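Local coordinates for putative short-chain dehydrogenase/reductase (Burkholderia xenovorans, PDB 5JY1) that binds NAD and probably works as an NAD-dependent oxidoreductase of the short-chain dehydrogenase/reductase family, at the interface of chains A and B. Numbering follows the deposited sequence. Chains: chain A/B, Putative short-chain dehydrogenase/reductase.

The interface of chains A and B. Residues chain A 238, 246, 249-252; chain B 238, 246, 249-252.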
loop_
_atom_site.group_PDB
_atom_site.type_symbol
_atom_site.label_atom_id
_atom_site.label_comp_id
_atom_site.label_asym_id
_atom_site.label_seq_id
_atom_site.Cartn_x
_atom_site.Cartn_y
_atom_site.Cartn_z
ATOM N N PHE A 238 9.298 -1.976 18.593
ATOM C CA PHE A 238 9.996 -2.727 17.560
ATOM C C PHE A 238 11.355 -3.242 18.006
ATOM O O PHE A 238 12.011 -3.945 17.227
ATOM C CB PHE A 238 10.165 -1.868 16.300
ATOM C CG PHE A 238 8.913 -1.763 15.477
ATOM C CD1 PHE A 238 8.381 -2.890 14.869
ATOM C CD2 PHE A 238 8.271 -0.549 15.305
ATOM C CE1 PHE A 238 7.226 -2.811 14.109
ATOM C CE2 PHE A 238 7.117 -0.461 14.550
ATOM C CZ PHE A 238 6.593 -1.596 13.953
ATOM N N VAL A 246 6.148 -9.571 14.537
ATOM C CA VAL A 246 6.004 -8.505 13.542
ATOM C C VAL A 246 7.338 -8.338 12.820
ATOM O O VAL A 246 8.350 -8.030 13.454
ATOM C CB VAL A 246 5.598 -7.175 14.200
ATOM C CG1 VAL A 246 5.369 -6.085 13.132
ATOM C CG2 VAL A 246 4.363 -7.342 15.072
ATOM N N GLU A 249 7.467 -4.779 8.352
ATOM C CA GLU A 249 6.390 -3.805 8.322
ATOM C C GLU A 249 6.923 -2.382 8.271
ATOM O O GLU A 249 8.067 -2.104 8.635
ATOM C CB GLU A 249 5.494 -3.969 9.554
ATOM C CG GLU A 249 4.531 -5.146 9.451
ATOM C CD GLU A 249 3.458 -4.900 8.404
ATOM O OE1 GLU A 249 2.373 -4.401 8.762
ATOM O OE2 GLU A 249 3.704 -5.178 7.211
ATOM N N THR A 250 6.066 -1.482 7.794
ATOM C CA THR A 250 6.275 -0.045 7.861
ATOM C C THR A 250 5.203 0.532 8.776
ATOM O O THR A 250 4.038 0.144 8.680
ATOM C CB THR A 250 6.175 0.595 6.469
ATOM O OG1 THR A 250 4.974 0.138 5.816
ATOM C CG2 THR A 250 7.384 0.234 5.625
ATOM N N LEU A 251 5.591 1.422 9.684
ATOM C CA LEU A 251 4.625 2.023 10.597
ATOM C C LEU A 251 4.835 3.529 10.620
ATOM O O LEU A 251 5.957 4.005 10.835
ATOM C CB LEU A 251 4.745 1.443 12.019
ATOM C CG LEU A 251 3.636 1.899 12.974
ATOM C CD1 LEU A 251 2.293 1.269 12.604
ATOM C CD2 LEU A 251 4.016 1.589 14.423
ATOM N N HIS A 252 3.758 4.274 10.384
ATOM C CA HIS A 252 3.817 5.722 10.496
ATOM C C HIS A 252 3.616 6.132 11.946
ATOM O O HIS A 252 2.635 5.729 12.578
ATOM C CB HIS A 252 2.750 6.367 9.613
ATOM C CG HIS A 252 2.925 6.061 8.155
ATOM N ND1 HIS A 252 2.435 4.911 7.579
ATOM C CD2 HIS A 252 3.558 6.741 7.170
ATOM C CE1 HIS A 252 2.748 4.900 6.291
ATOM N NE2 HIS A 252 3.427 6.000 6.018
ATOM N N PHE B 238 -1.142 -1.024 20.837
ATOM C CA PHE B 238 -2.187 -0.172 20.279
ATOM C C PHE B 238 -3.248 0.216 21.291
ATOM O O PHE B 238 -4.158 0.980 20.945
ATOM C CB PHE B 238 -2.840 -0.867 19.079
ATOM C CG PHE B 238 -2.014 -0.777 17.822
ATOM C CD1 PHE B 238 -1.758 0.460 17.239
ATOM C CD2 PHE B 238 -1.496 -1.916 17.231
ATOM C CE1 PHE B 238 -1.008 0.564 16.084
ATOM C CE2 PHE B 238 -0.737 -1.825 16.073
ATOM C CZ PHE B 238 -0.493 -0.584 15.495
ATOM N N VAL B 246 0.316 7.271 17.039
ATOM C CA VAL B 246 0.055 6.360 15.925
ATOM C C VAL B 246 -1.459 6.228 15.766
ATOM O O VAL B 246 -2.146 5.811 16.704
ATOM C CB VAL B 246 0.683 4.974 16.167
ATOM C CG1 VAL B 246 0.438 4.045 14.970
ATOM C CG2 VAL B 246 2.196 5.069 16.488
ATOM N N GLU B 249 -3.459 3.378 11.239
ATOM C CA GLU B 249 -2.488 2.460 10.656
ATOM C C GLU B 249 -3.038 1.043 10.608
ATOM O O GLU B 249 -3.965 0.677 11.336
ATOM C CB GLU B 249 -1.180 2.474 11.457
ATOM C CG GLU B 249 -0.278 3.664 11.169
ATOM C CD GLU B 249 0.255 3.649 9.752
ATOM O OE1 GLU B 249 1.384 3.142 9.526
ATOM O OE2 GLU B 249 -0.462 4.136 8.858
ATOM N N THR B 250 -2.451 0.251 9.716
ATOM C CA THR B 250 -2.679 -1.182 9.634
ATOM C C THR B 250 -1.355 -1.864 9.929
ATOM O O THR B 250 -0.317 -1.442 9.415
ATOM C CB THR B 250 -3.185 -1.585 8.243
ATOM O OG1 THR B 250 -2.280 -1.091 7.240
ATOM C CG2 THR B 250 -4.568 -1.024 7.995
ATOM N N LEU B 251 -1.380 -2.892 10.772
ATOM C CA LEU B 251 -0.156 -3.594 11.135
ATOM C C LEU B 251 -0.376 -5.093 11.030
ATOM O O LEU B 251 -1.333 -5.623 11.595
ATOM C CB LEU B 251 0.319 -3.232 12.549
ATOM C CG LEU B 251 1.723 -3.774 12.876
ATOM C CD1 LEU B 251 2.818 -3.010 12.096
ATOM C CD2 LEU B 251 1.979 -3.759 14.385
ATOM N N HIS B 252 0.508 -5.770 10.292
ATOM C CA HIS B 252 0.452 -7.221 10.199
ATOM C C HIS B 252 1.195 -7.846 11.373
ATOM O O HIS B 252 2.364 -7.529 11.615
ATOM C CB HIS B 252 1.071 -7.681 8.879
ATOM C CG HIS B 252 0.335 -7.186 7.671
ATOM N ND1 HIS B 252 0.572 -5.949 7.111
ATOM C CD2 HIS B 252 -0.637 -7.761 6.920
ATOM C CE1 HIS B 252 -0.219 -5.783 6.063
ATOM N NE2 HIS B 252 -0.961 -6.868 5.926
#
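Strand 250-253 of chain A faces its antiparallel copy in chain B across a two-fold axis, with side chains between them; the loop carrying A:Val246 and A:Glu249, with its twin in chain B, and helix 227-239 of chain A (227-238 in chain B) flank them. Two equivalent clasps tie the loop of each chain to the partner's strand, each joining the carboxylate to a backbone N-H and an imidazole N-H. CG of A:Glu249 lies anti to its own carbonyl carbon, and the chain bends at chi2 (-69°), turning the carboxylate toward B:His252. There A:Glu249 OE1 accepts a nearly straight bond (174° at H) from B:His252 N at 2.8 Å. B:His252 ND1 gives A:Glu249 OE1 a second bond at 2.9 Å. Both donors sit above the carboxylate plane, while OE1 lies at the ring edge in the imidazole plane, so the two flat groups stand almost perpendicular. The ND1 bond should hold the ring's rotation, the backbone N-H helps anchor the oxygen, and two donors on OE1 would favour a charged carboxylate. Inside the clasps, A:Leu251, its CG anti to the backbone N (chi1 -172°), lays CD1 obliquely along the aliphatic stem of B:Glu249, 3.8 Å from CG. CD1 of A:Leu251 also meets CG1 of B:Val246 at 4.1 Å. CZ of B:Phe238 approaches CD1 of A:Leu251 more loosely, at 4.4 Å. Short-chain dehydrogenases commonly form tetramers, and the deposited assembly has four copies, so this pairing is plausibly biological. CG1 of A:Val246 rests 3.7 Å from the carbonyl O of B:His252.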